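Local coordinates for protein WipB (Legionella pneumophila, PDB 5NNY) that acts as a Ser/Thr phosphatase effector translocated by Legionella that targets the host lysosomal nutrient-sensing machinery, here as its phosphatase domain alone, at residues Ile204-His209 with Phe300-Ile305; Ile193-Asp198 with Thr239-Asn244; Gly213-Arg218 with Asp292-Ser297; Thr4-Gly9 with Lys89-Ile94. All coordinates share one frame; numbering follows the deposited sequence.

Contact 1: Ile204-His209 with Phe300-Ile305; sequences IKVFSH and FKITFI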
loop_
_atom_site.group_PDB
_atom_site.type_symbol
_atom_site.label_atom_id
_atom_site.label_comp_id
_atom_site.label_asym_id
_atom_site.label_seq_id
_atom_site.Cartn_x
_atom_site.Cartn_y
_atom_site.Cartn_z
ATOM N N ILE A 204 7.870 22.148 4.737
ATOM C CA ILE A 204 7.002 20.989 4.543
ATOM C C ILE A 204 7.836 19.812 4.050
ATOM O O ILE A 204 8.777 19.983 3.265
ATOM C CB ILE A 204 5.839 21.323 3.589
ATOM C CG1 ILE A 204 4.814 20.182 3.548
ATOM C CG2 ILE A 204 6.365 21.681 2.179
ATOM C CD1 ILE A 204 3.632 20.480 2.641
ATOM N N LYS A 205 7.539 18.624 4.580
ATOM C CA LYS A 205 8.106 17.373 4.099
ATOM C C LYS A 205 6.999 16.659 3.334
ATOM O O LYS A 205 5.936 16.402 3.902
ATOM C CB LYS A 205 8.592 16.487 5.244
ATOM C CG LYS A 205 9.617 17.112 6.166
ATOM C CD LYS A 205 10.098 16.093 7.199
ATOM C CE LYS A 205 10.524 16.786 8.490
ATOM N NZ LYS A 205 11.285 15.870 9.393
ATOM N N VAL A 206 7.241 16.349 2.063
ATOM C CA VAL A 206 6.259 15.671 1.210
ATOM C C VAL A 206 6.667 14.209 1.084
ATOM O O VAL A 206 7.830 13.910 0.784
ATOM C CB VAL A 206 6.139 16.347 -0.169
ATOM C CG1 VAL A 206 5.358 15.467 -1.152
ATOM C CG2 VAL A 206 5.441 17.701 -0.017
ATOM N N PHE A 207 5.717 13.304 1.327
ATOM C CA PHE A 207 5.934 11.862 1.257
ATOM C C PHE A 207 5.230 11.294 0.037
ATOM O O PHE A 207 4.099 11.669 -0.276
ATOM C CB PHE A 207 5.423 11.134 2.509
ATOM C CG PHE A 207 6.133 11.530 3.790
ATOM C CD1 PHE A 207 5.690 12.603 4.539
ATOM C CD2 PHE A 207 7.228 10.812 4.239
ATOM C CE1 PHE A 207 6.335 12.964 5.719
ATOM C CE2 PHE A 207 7.879 11.161 5.415
ATOM C CZ PHE A 207 7.434 12.238 6.155
ATOM N N SER A 208 5.911 10.385 -0.644
ATOM C CA SER A 208 5.337 9.713 -1.796
ATOM C C SER A 208 6.041 8.376 -1.900
ATOM O O SER A 208 7.095 8.173 -1.301
ATOM C CB SER A 208 5.504 10.530 -3.082
ATOM O OG SER A 208 6.880 10.747 -3.374
ATOM N N HIS A 209 5.424 7.447 -2.635
ATOM C CA HIS A 209 6.067 6.152 -2.817
ATOM C C HIS A 209 7.362 6.273 -3.624
ATOM O O HIS A 209 8.364 5.610 -3.313
ATOM C CB HIS A 209 5.099 5.176 -3.498
ATOM C CG HIS A 209 5.772 3.934 -3.984
ATOM N ND1 HIS A 209 6.278 2.979 -3.127
ATOM C CD2 HIS A 209 6.055 3.506 -5.233
ATOM C CE1 HIS A 209 6.823 2.002 -3.830
ATOM N NE2 HIS A 209 6.699 2.297 -5.109
ATOM N N PHE A 300 8.939 28.655 0.069
ATOM C CA PHE A 300 8.970 27.824 1.270
ATOM C C PHE A 300 10.109 26.825 1.119
ATOM O O PHE A 300 10.678 26.662 0.035
ATOM C CB PHE A 300 7.639 27.096 1.493
ATOM C CG PHE A 300 7.183 26.309 0.294
ATOM C CD1 PHE A 300 7.595 24.997 0.116
ATOM C CD2 PHE A 300 6.384 26.895 -0.677
ATOM C CE1 PHE A 300 7.225 24.294 -1.006
ATOM C CE2 PHE A 300 5.990 26.187 -1.795
ATOM C CZ PHE A 300 6.414 24.879 -1.961
ATOM N N LYS A 301 10.437 26.163 2.224
ATOM C CA LYS A 301 11.383 25.056 2.237
ATOM C C LYS A 301 10.621 23.745 2.101
ATOM O O LYS A 301 9.555 23.584 2.693
ATOM C CB LYS A 301 12.194 25.035 3.532
ATOM C CG LYS A 301 13.092 26.249 3.687
ATOM C CD LYS A 301 13.709 26.339 5.061
ATOM C CE LYS A 301 14.521 27.621 5.160
ATOM N NZ LYS A 301 14.951 27.947 6.546
ATOM N N ILE A 302 11.174 22.812 1.332
ATOM C CA ILE A 302 10.535 21.513 1.130
ATOM C C ILE A 302 11.615 20.440 1.111
ATOM O O ILE A 302 12.705 20.645 0.559
ATOM C CB ILE A 302 9.683 21.493 -0.161
ATOM C CG1 ILE A 302 9.001 20.129 -0.376
ATOM C CG2 ILE A 302 10.514 21.854 -1.370
ATOM C CD1 ILE A 302 7.821 20.215 -1.293
ATOM N N THR A 303 11.326 19.305 1.748
ATOM C CA THR A 303 12.118 18.096 1.564
ATOM C C THR A 303 11.184 17.016 1.038
ATOM O O THR A 303 10.035 16.930 1.466
ATOM C CB THR A 303 12.781 17.644 2.875
ATOM O OG1 THR A 303 11.774 17.449 3.868
ATOM C CG2 THR A 303 13.752 18.692 3.397
ATOM N N PHE A 304 11.657 16.239 0.071
ATOM C CA PHE A 304 10.903 15.108 -0.452
ATOM C C PHE A 304 11.454 13.822 0.151
ATOM O O PHE A 304 12.672 13.640 0.218
ATOM C CB PHE A 304 10.974 15.054 -1.981
ATOM C CG PHE A 304 10.261 16.179 -2.664
ATOM C CD1 PHE A 304 8.915 16.083 -2.968
ATOM C CD2 PHE A 304 10.940 17.346 -2.995
ATOM C CE1 PHE A 304 8.259 17.120 -3.604
ATOM C CE2 PHE A 304 10.290 18.383 -3.622
ATOM C CZ PHE A 304 8.961 18.274 -3.947
ATOM N N ILE A 305 10.553 12.939 0.582
ATOM C CA ILE A 305 10.888 11.652 1.185
ATOM C C ILE A 305 10.126 10.574 0.433
ATOM O O ILE A 305 8.896 10.614 0.370
ATOM C CB ILE A 305 10.513 11.601 2.678
ATOM C CG1 ILE A 305 11.365 12.580 3.496
ATOM C CG2 ILE A 305 10.605 10.168 3.202
ATOM C CD1 ILE A 305 10.966 12.642 4.960
#

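Contact 2: Ile193-Asp198 with Thr239-Asn244; sequences ISYSLD and TIDAIN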
loop_
_atom_site.group_PDB
_atom_site.type_symbol
_atom_site.label_atom_id
_atom_site.label_comp_id
_atom_site.label_asym_id
_atom_site.label_seq_id
_atom_site.Cartn_x
_atom_site.Cartn_y
_atom_site.Cartn_z
ATOM N N ILE A 193 -0.204 11.259 -2.186
ATOM C CA ILE A 193 0.957 11.888 -1.583
ATOM C C ILE A 193 0.511 12.359 -0.203
ATOM O O ILE A 193 -0.685 12.474 0.083
ATOM C CB ILE A 193 1.516 13.070 -2.416
ATOM C CG1 ILE A 193 0.411 14.085 -2.713
ATOM C CG2 ILE A 193 2.160 12.585 -3.708
ATOM C CD1 ILE A 193 0.890 15.321 -3.430
ATOM N N SER A 194 1.487 12.637 0.661
ATOM C CA SER A 194 1.196 13.080 2.020
ATOM C C SER A 194 2.256 14.085 2.455
ATOM O O SER A 194 3.164 14.425 1.685
ATOM C CB SER A 194 1.116 11.892 2.979
ATOM O OG SER A 194 0.622 12.336 4.232
ATOM N N TYR A 195 2.148 14.563 3.702
ATOM C CA TYR A 195 3.093 15.580 4.156
ATOM C C TYR A 195 3.153 15.658 5.677
ATOM O O TYR A 195 2.230 15.252 6.392
ATOM C CB TYR A 195 2.748 16.962 3.570
ATOM C CG TYR A 195 1.401 17.470 4.023
ATOM C CD1 TYR A 195 1.253 18.084 5.263
ATOM C CD2 TYR A 195 0.277 17.328 3.214
ATOM C CE1 TYR A 195 0.025 18.524 5.691
ATOM C CE2 TYR A 195 -0.954 17.765 3.627
ATOM C CZ TYR A 195 -1.072 18.373 4.861
ATOM O OH TYR A 195 -2.307 18.804 5.275
ATOM N N SER A 196 4.262 16.214 6.159
ATOM C CA SER A 196 4.396 16.693 7.527
ATOM C C SER A 196 4.723 18.174 7.442
ATOM O O SER A 196 5.646 18.565 6.723
ATOM C CB SER A 196 5.495 15.945 8.285
ATOM O OG SER A 196 5.667 16.511 9.576
ATOM N N LEU A 197 3.951 18.999 8.136
ATOM C CA LEU A 197 4.024 20.442 7.953
ATOM C C LEU A 197 4.458 21.132 9.237
ATOM O O LEU A 197 3.994 20.788 10.326
ATOM C CB LEU A 197 2.662 20.980 7.477
ATOM C CG LEU A 197 2.426 22.486 7.356
ATOM C CD1 LEU A 197 3.167 23.079 6.157
ATOM C CD2 LEU A 197 0.940 22.750 7.268
ATOM N N ASP A 198 5.348 22.118 9.097
ATOM C CA ASP A 198 5.808 22.963 10.200
ATOM C C ASP A 198 5.428 24.386 9.818
ATOM O O ASP A 198 6.210 25.092 9.160
ATOM C CB ASP A 198 7.313 22.813 10.424
ATOM C CG ASP A 198 7.823 23.612 11.610
ATOM O OD1 ASP A 198 7.104 24.516 12.083
ATOM O OD2 ASP A 198 8.959 23.328 12.057
ATOM N N THR A 239 -3.266 22.359 -0.775
ATOM C CA THR A 239 -3.424 21.770 -2.102
ATOM C C THR A 239 -3.372 20.247 -2.028
ATOM O O THR A 239 -4.122 19.557 -2.730
ATOM C CB THR A 239 -2.332 22.301 -3.031
ATOM O OG1 THR A 239 -2.417 23.727 -3.087
ATOM C CG2 THR A 239 -2.469 21.712 -4.461
ATOM N N ILE A 240 -2.480 19.705 -1.193
ATOM C CA ILE A 240 -2.326 18.253 -1.118
ATOM C C ILE A 240 -3.573 17.638 -0.495
ATOM O O ILE A 240 -4.087 16.619 -0.971
ATOM C CB ILE A 240 -1.032 17.892 -0.360
ATOM C CG1 ILE A 240 0.207 18.331 -1.165
ATOM C CG2 ILE A 240 -0.954 16.398 -0.036
ATOM C CD1 ILE A 240 1.515 18.185 -0.369
ATOM N N ASP A 241 -4.110 18.295 0.543
ATOM C CA ASP A 241 -5.394 17.914 1.132
ATOM C C ASP A 241 -6.497 17.843 0.079
ATOM O O ASP A 241 -7.302 16.902 0.071
ATOM C CB ASP A 241 -5.784 18.930 2.217
ATOM C CG ASP A 241 -4.949 18.814 3.476
ATOM O OD1 ASP A 241 -4.217 17.813 3.638
ATOM O OD2 ASP A 241 -5.019 19.739 4.316
ATOM N N ALA A 242 -6.563 18.844 -0.801
ATOM C CA ALA A 242 -7.589 18.859 -1.838
ATOM C C ALA A 242 -7.395 17.712 -2.821
ATOM O O ALA A 242 -8.368 17.066 -3.239
ATOM C CB ALA A 242 -7.576 20.201 -2.573
ATOM N N ILE A 243 -6.147 17.450 -3.207
ATOM C CA ILE A 243 -5.862 16.323 -4.085
ATOM C C ILE A 243 -6.302 15.017 -3.433
ATOM O O ILE A 243 -6.954 14.186 -4.067
ATOM C CB ILE A 243 -4.374 16.299 -4.462
ATOM C CG1 ILE A 243 -4.072 17.458 -5.407
ATOM C CG2 ILE A 243 -4.004 14.971 -5.141
ATOM C CD1 ILE A 243 -2.611 17.883 -5.414
ATOM N N ASN A 244 -5.973 14.825 -2.150
ATOM C CA ASN A 244 -6.313 13.565 -1.506
ATOM C C ASN A 244 -7.813 13.445 -1.275
ATOM O O ASN A 244 -8.340 12.327 -1.264
ATOM C CB ASN A 244 -5.540 13.404 -0.192
ATOM C CG ASN A 244 -4.089 12.995 -0.415
ATOM O OD1 ASN A 244 -3.782 12.197 -1.306
ATOM N ND2 ASN A 244 -3.192 13.546 0.388
#

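Contact 3: Gly213-Arg218 with Asp292-Ser297; sequences GLNHIR and DLIRTS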
loop_
_atom_site.group_PDB
_atom_site.type_symbol
_atom_site.label_atom_id
_atom_site.label_comp_id
_atom_site.label_asym_id
_atom_site.label_seq_id
_atom_site.Cartn_x
_atom_site.Cartn_y
_atom_site.Cartn_z
ATOM N N GLY A 213 8.294 15.691 -7.878
ATOM C CA GLY A 213 8.614 17.072 -7.585
ATOM C C GLY A 213 7.341 17.871 -7.450
ATOM O O GLY A 213 6.243 17.303 -7.510
ATOM N N LEU A 214 7.472 19.191 -7.274
ATOM C CA LEU A 214 6.301 20.065 -7.303
ATOM C C LEU A 214 5.540 19.971 -8.621
ATOM O O LEU A 214 4.331 20.230 -8.655
ATOM C CB LEU A 214 6.722 21.517 -7.046
ATOM C CG LEU A 214 7.364 21.828 -5.698
ATOM C CD1 LEU A 214 7.885 23.280 -5.673
ATOM C CD2 LEU A 214 6.370 21.613 -4.574
ATOM N N ASN A 215 6.223 19.621 -9.717
ATOM C CA ASN A 215 5.540 19.523 -11.001
ATOM C C ASN A 215 4.494 18.411 -10.977
ATOM O O ASN A 215 3.424 18.550 -11.573
ATOM C CB ASN A 215 6.550 19.289 -12.127
ATOM C CG ASN A 215 7.566 18.209 -11.794
ATOM O OD1 ASN A 215 8.209 18.246 -10.744
ATOM N ND2 ASN A 215 7.709 17.222 -12.694
ATOM N N HIS A 216 4.792 17.299 -10.297
ATOM C CA HIS A 216 3.806 16.222 -10.172
ATOM C C HIS A 216 2.589 16.679 -9.379
ATOM O O HIS A 216 1.448 16.344 -9.720
ATOM C CB HIS A 216 4.424 14.993 -9.492
ATOM C CG HIS A 216 5.452 14.291 -10.314
ATOM N ND1 HIS A 216 6.782 14.651 -10.317
ATOM C CD2 HIS A 216 5.342 13.247 -11.173
ATOM C CE1 HIS A 216 7.450 13.856 -11.135
ATOM N NE2 HIS A 216 6.599 12.993 -11.663
ATOM N N ILE A 217 2.814 17.411 -8.289
ATOM C CA ILE A 217 1.701 17.872 -7.462
ATOM C C ILE A 217 0.826 18.835 -8.252
ATOM O O ILE A 217 -0.408 18.783 -8.182
ATOM C CB ILE A 217 2.248 18.500 -6.161
ATOM C CG1 ILE A 217 3.122 17.482 -5.447
ATOM C CG2 ILE A 217 1.115 19.002 -5.259
ATOM C CD1 ILE A 217 3.864 18.048 -4.243
ATOM N N ARG A 218 1.447 19.699 -9.052
ATOM C CA ARG A 218 0.675 20.583 -9.918
ATOM C C ARG A 218 -0.133 19.785 -10.932
ATOM O O ARG A 218 -1.294 20.108 -11.208
ATOM C CB ARG A 218 1.615 21.574 -10.617
ATOM C CG ARG A 218 0.908 22.599 -11.501
ATOM C CD ARG A 218 1.906 23.436 -12.302
ATOM N NE ARG A 218 2.715 24.284 -11.431
ATOM C CZ ARG A 218 2.368 25.517 -11.076
ATOM N NH1 ARG A 218 1.234 26.037 -11.530
ATOM N NH2 ARG A 218 3.149 26.227 -10.273
ATOM N N ASP A 292 9.540 19.195 -16.542
ATOM C CA ASP A 292 10.762 19.499 -15.810
ATOM C C ASP A 292 10.577 19.243 -14.316
ATOM O O ASP A 292 9.621 19.724 -13.700
ATOM C CB ASP A 292 11.179 20.951 -16.049
ATOM C CG ASP A 292 11.711 21.190 -17.450
ATOM O OD1 ASP A 292 12.194 20.235 -18.088
ATOM O OD2 ASP A 292 11.643 22.352 -17.911
ATOM N N LEU A 293 11.502 18.494 -13.729
ATOM C CA LEU A 293 11.437 18.175 -12.308
ATOM C C LEU A 293 11.725 19.433 -11.502
ATOM O O LEU A 293 12.787 20.039 -11.667
ATOM C CB LEU A 293 12.439 17.076 -11.961
ATOM C CG LEU A 293 12.467 16.561 -10.519
ATOM C CD1 LEU A 293 11.113 15.906 -10.179
ATOM C CD2 LEU A 293 13.595 15.557 -10.318
ATOM N N ILE A 294 10.781 19.828 -10.648
ATOM C CA ILE A 294 10.902 21.013 -9.804
ATOM C C ILE A 294 10.957 20.544 -8.366
ATOM O O ILE A 294 10.006 19.922 -7.876
ATOM C CB ILE A 294 9.737 21.994 -10.000
ATOM C CG1 ILE A 294 9.625 22.424 -11.473
ATOM C CG2 ILE A 294 9.915 23.186 -9.055
ATOM C CD1 ILE A 294 10.836 23.115 -12.014
ATOM N N ARG A 295 12.055 20.853 -7.670
ATOM C CA ARG A 295 12.223 20.422 -6.291
ATOM C C ARG A 295 12.513 21.555 -5.323
ATOM O O ARG A 295 12.670 21.295 -4.127
ATOM C CB ARG A 295 13.326 19.356 -6.196
ATOM C CG ARG A 295 12.821 17.960 -6.586
ATOM C CD ARG A 295 13.739 16.854 -6.104
ATOM N NE ARG A 295 13.005 15.611 -5.898
ATOM C CZ ARG A 295 13.102 14.861 -4.809
ATOM N NH1 ARG A 295 12.388 13.749 -4.707
ATOM N NH2 ARG A 295 13.927 15.211 -3.830
ATOM N N THR A 296 12.572 22.796 -5.798
ATOM C CA THR A 296 12.790 23.956 -4.948
ATOM C C THR A 296 11.725 24.996 -5.262
ATOM O O THR A 296 11.348 25.170 -6.423
ATOM C CB THR A 296 14.189 24.553 -5.185
ATOM O OG1 THR A 296 15.170 23.523 -5.026
ATOM C CG2 THR A 296 14.473 25.663 -4.193
ATOM N N SER A 297 11.229 25.668 -4.227
ATOM C CA SER A 297 10.404 26.858 -4.384
ATOM C C SER A 297 11.023 27.999 -3.592
ATOM O O SER A 297 11.553 27.793 -2.498
ATOM C CB SER A 297 8.980 26.650 -3.902
ATOM O OG SER A 297 8.233 27.840 -4.120
#

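Contact 4: Thr4-Gly9 with Lys89-Ile94; sequences TDISMG and KLIRLI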
loop_
_atom_site.group_PDB
_atom_site.type_symbol
_atom_site.label_atom_id
_atom_site.label_comp_id
_atom_site.label_asym_id
_atom_site.label_seq_id
_atom_site.Cartn_x
_atom_site.Cartn_y
_atom_site.Cartn_z
ATOM N N THR A 4 8.468 10.976 17.120
ATOM C CA THR A 4 8.409 11.332 15.714
ATOM C C THR A 4 7.487 10.374 14.955
ATOM O O THR A 4 7.209 9.253 15.402
ATOM C CB THR A 4 9.828 11.311 15.143
ATOM O OG1 THR A 4 10.695 12.034 16.032
ATOM C CG2 THR A 4 9.898 11.936 13.753
ATOM N N ASP A 5 6.977 10.847 13.813
ATOM C CA ASP A 5 6.182 9.999 12.934
ATOM C C ASP A 5 6.986 8.760 12.555
ATOM O O ASP A 5 8.210 8.805 12.419
ATOM C CB ASP A 5 5.775 10.757 11.662
ATOM C CG ASP A 5 4.763 11.879 11.912
ATOM O OD1 ASP A 5 3.989 11.810 12.890
ATOM O OD2 ASP A 5 4.724 12.830 11.095
ATOM N N ILE A 6 6.288 7.640 12.397
ATOM C CA ILE A 6 6.878 6.422 11.858
ATOM C C ILE A 6 6.716 6.492 10.355
ATOM O O ILE A 6 5.599 6.664 9.858
ATOM C CB ILE A 6 6.196 5.153 12.401
ATOM C CG1 ILE A 6 5.955 5.245 13.894
ATOM C CG2 ILE A 6 7.037 3.911 12.096
ATOM C CD1 ILE A 6 7.196 5.508 14.669
ATOM N N SER A 7 7.821 6.398 9.634
ATOM C CA SER A 7 7.781 6.227 8.194
ATOM C C SER A 7 8.456 4.908 7.878
ATOM O O SER A 7 9.641 4.732 8.182
ATOM C CB SER A 7 8.473 7.384 7.478
ATOM O OG SER A 7 7.728 8.575 7.670
ATOM N N MET A 8 7.700 3.985 7.277
ATOM C CA MET A 8 8.198 2.671 6.921
ATOM C C MET A 8 8.633 2.654 5.468
ATOM O O MET A 8 7.938 3.191 4.603
ATOM C CB MET A 8 7.116 1.611 7.124
ATOM C CG MET A 8 6.580 1.557 8.520
ATOM S SD MET A 8 5.778 -0.021 8.767
ATOM C CE MET A 8 5.223 0.182 10.467
ATOM N N GLY A 9 9.763 2.007 5.202
ATOM C CA GLY A 9 10.196 1.801 3.846
ATOM C C GLY A 9 9.307 0.808 3.117
ATOM O O GLY A 9 8.234 0.417 3.576
ATOM N N LYS A 89 0.751 8.069 17.688
ATOM C CA LYS A 89 1.862 8.003 16.750
ATOM C C LYS A 89 1.340 7.734 15.341
ATOM O O LYS A 89 0.656 6.734 15.107
ATOM C CB LYS A 89 2.818 6.887 17.167
ATOM C CG LYS A 89 4.138 7.318 17.744
ATOM C CD LYS A 89 5.221 6.317 17.375
ATOM C CE LYS A 89 6.323 6.273 18.420
ATOM N NZ LYS A 89 7.616 5.749 17.872
ATOM N N LEU A 90 1.676 8.611 14.397
ATOM C CA LEU A 90 1.298 8.387 13.004
ATOM C C LEU A 90 2.270 7.431 12.320
ATOM O O LEU A 90 3.491 7.580 12.434
ATOM C CB LEU A 90 1.237 9.702 12.229
ATOM C CG LEU A 90 0.954 9.527 10.724
ATOM C CD1 LEU A 90 -0.433 8.960 10.492
ATOM C CD2 LEU A 90 1.106 10.826 9.979
ATOM N N ILE A 91 1.713 6.457 11.597
ATOM C CA ILE A 91 2.468 5.459 10.843
ATOM C C ILE A 91 2.248 5.743 9.366
ATOM O O ILE A 91 1.107 5.705 8.895
ATOM C CB ILE A 91 2.000 4.032 11.171
ATOM C CG1 ILE A 91 1.886 3.836 12.685
ATOM C CG2 ILE A 91 2.929 3.019 10.555
ATOM C CD1 ILE A 91 0.803 2.840 13.082
ATOM N N ARG A 92 3.320 6.022 8.632
ATOM C CA ARG A 92 3.248 6.203 7.185
ATOM C C ARG A 92 3.912 5.016 6.507
ATOM O O ARG A 92 5.093 4.744 6.745
ATOM C CB ARG A 92 3.932 7.495 6.729
ATOM C CG ARG A 92 3.227 8.770 7.093
ATOM C CD ARG A 92 3.881 9.979 6.390
ATOM N NE ARG A 92 3.149 11.217 6.680
ATOM C CZ ARG A 92 3.353 11.956 7.758
ATOM N NH1 ARG A 92 4.269 11.572 8.629
ATOM N NH2 ARG A 92 2.642 13.060 7.970
ATOM N N LEU A 93 3.159 4.323 5.655
ATOM C CA LEU A 93 3.706 3.261 4.822
ATOM C C LEU A 93 4.039 3.823 3.440
ATOM O O LEU A 93 3.141 4.200 2.681
ATOM C CB LEU A 93 2.712 2.103 4.717
ATOM C CG LEU A 93 2.576 1.124 5.900
ATOM C CD1 LEU A 93 2.174 1.793 7.215
ATOM C CD2 LEU A 93 1.584 -0.021 5.562
ATOM N N ILE A 94 5.330 3.865 3.106
ATOM C CA ILE A 94 5.743 4.390 1.806
ATOM C C ILE A 94 5.320 3.451 0.673
ATOM O O ILE A 94 5.322 3.846 -0.502
ATOM C CB ILE A 94 7.263 4.675 1.837
ATOM C CG1 ILE A 94 7.596 5.956 1.085
ATOM C CG2 ILE A 94 8.068 3.503 1.308
ATOM C CD1 ILE A 94 7.463 7.204 1.932
HETATM O O HOH W 1 3.566 10.996 15.239
#

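Contact 1: Ile204-His209 with Phe300-Ile305
Residues 204-209 and 300-305 are neighbouring parallel strands at one end of the mixed central sheet of the phosphoesterase fold. Strand 301-306 is its outermost strand on this side. The two run in the same direction, 23° apart.

Five backbone hydrogen bonds hold the pair. Lys301 O receives Ile204 N, and Ile204 O receives Thr303 N. Thr303 O then takes Val206 N at 2.9 Å, with the donor nearly on the C=O axis. Val206 O takes Ile305 N, also at 2.9 Å. The last and longest bond runs from Ser208 N to Ile305 O, at 3.2 Å.

Apolar packing differs on the two faces. On the face of Ile204 and Val206, Ile302 CD1 lies 3.7 Å from Val206 CG2. Phe304 CD1 comes alongside Val206 CB at 4.0 Å. Helix 233-253 packs on this face, through Ala233, Leu236 and Ile240.

On the face of Lys205 and Phe207, Thr303 OG1 rests against Lys205 CG, and the lysine chain then runs on away from the pair. Ile305 lies side by side with the ring of Phe207. Its CG1 is anti to the carbonyl carbon (chi1 -66°), and its CD1 reaches 3.5 Å from Phe207 CE2.

Contact 2: Ile193-Asp198 with Thr239-Asn244
Strand 194-198 and helix 239-244 run in roughly opposite directions, at 152°, with their axes 9.1 Å apart at closest. The backbones come nearest at Ser194 and Ile240, whose CA atoms are 7.0 Å apart. Beyond Tyr195 the strand passes on to earlier turns of helix 233-253, where Leu197 packs on Ala233 and Ala237, so contact with residues 239-244 is concentrated at Ile193 and Tyr195.

Ile240 is the apolar centre. Its CG2 is anti to the backbone N and meets two strand side chains. The Ile193 side chain crosses that of Ile240 at about a right angle, its CG1 3.8 Å from Ile240 CG2. Tyr195 slides past in the opposite direction and presents its ring edge, with CD2 3.6 Å from Ile240 CG2.

The same ring edge leads to a polar contact. Tyr195 OH donates to Asp241 OD1 at 2.7 Å and approaches from above the carboxylate plane. Ring and carboxylate are turned 41° from each other.

Asn244, one turn on from Ile240, reaches the strand backbone. Its ND2 donates to Ile193 O at 2.7 Å, nearly straight at 164° and in the amide plane. Its OD1 accepts from Ile192 N. Binding at both ends should fix the orientation of the amide, and it satisfies Ile193 O and Ile192 N of the strand.

The contact lays helix 233-253 against one face of the central sheet of the phosphoesterase fold. Tyr195 also touches Ile204 of the adjacent strand 203-208. Ile193 and Ile243 both pack on Ile217 of helix 214-224, which lies beside helix 233-253.

Contact 3: Gly213-Arg218 with Asp292-Ser297
Gly213 sits at the N-cap of helix 214-224. Its CA lies 3.2 Å from Ile294 O, a close approach that a residue without a side chain allows. Its N-H turns the other way and donates to His216 ND1 at 3.1 Å, with an angle of 157°. The bond resembles one half of a capping box; it is not a full box, because glycine has no side chain for the return bond.

Leu214 follows as the first helical residue. Its N donates to Ile294 O at 2.7 Å, nearly along the C=O axis. The loop carbonyl thus satisfies an N-H that the helix itself cannot pair. The Leu214 side chain crosses Ile294 at about a right angle. Leu214 CD1 touches Ile294 CG2 at 3.9 Å and Ser297 CB at 4.0 Å.

Here a loop distant in sequence, between helix 280-286 and strand 301-306 of the phosphoesterase fold, supplies an acceptor to the first turn.

Asn215 has its CG in the crowded position between backbone N and carbonyl carbon, which turns the amide toward the loop. Asn215 OD1 accepts from Ile294 N at 3.0 Å. The bond is almost straight at 171°, but the donor stands well above the amide plane. Both backbone polar atoms of Ile294 are therefore bound by the start of this helix. Asn215 ND2 is bound to Tyr290 O.

His216 holds Arg288 O through NE2, so its ring is probably neutral with the proton on NE2 and ND1 left to accept. Leu293 CD1 lies at the ring edge, 4.3 Å from His216 CE1.

Contact 4: Thr4-Gly9 with Lys89-Ile94
Arg92 O is held by one hydrogen bond and one weaker C-H contact from strand 6-8. Met8 N donates to it at 2.8 Å and 175°, nearly along the C=O axis. Ser7 CA makes the C-H contact to Arg92 O at 3.4 Å. The bond belongs to a parallel ladder of four. The others are Ile6 N to Leu90 O, Arg92 N to Ile6 O and Ile94 N to Met8 O.

The Arg92 side chain is extended from CG to NE and carries the polar contact across the strands. Its NH1 donates to Asp5 OD2 at 2.8 Å in a salt bridge. The oxygen lies in the guanidinium plane, but the N-H meets the carboxylate from above, and the two planes are 63° apart. NE forms a salt bridge with Glu123, and NH2 a weak bond to Tyr195 O. All three nitrogens are thus held, and two acidic partners probably keep the group charged. Leu90 CD2 lies over the centre of one guanidinium face, 3.2 Å above its plane. A water donates to Asp5 OD1 and accepts from Leu90 N, tying the ends of the strands.

The face of Ile6 and Met8 is mainly apolar. Met8 runs beside Ile91, with its CE 3.6 Å from Ile91 CG2, and packs on Phe18, Ile21 and Leu22 of helix 15-24. Ile6 CD1 is tight against Lys89 CD at 3.4 Å, while Lys89 NZ bonds to Gln25 O.

Adjacent parallel strands like these are typical of the calcineurin-like phosphoesterase fold. In relatives, residues just beyond such strands bind the metals; Asp10 closely follows strand 6-8, consistent with such a role.

Contacts 1, 2 and 4 all involve the central sheet. Contact 4 is at one end of the strand order and contact 1 at the other, with centres about 14 Å apart. Contacts 1 and 2 are closer, about 10 Å between centres, because strands 190-198 and 203-208 are neighbours: Phe207 N lies 2.8 Å from Ser194 O. Contact 3 packs beside contact 1, where Phe304 CZ is 3.8 Å from Gly213 CA. It does not touch contact 4, the nearest atoms being about 11 Å apart. His209 of contact 1 meets contact 4, its ND1 2.9 Å from Ile94 O. His209 also touches Asp10 and Asp96, which by family resemblance probably places this junction at the active site.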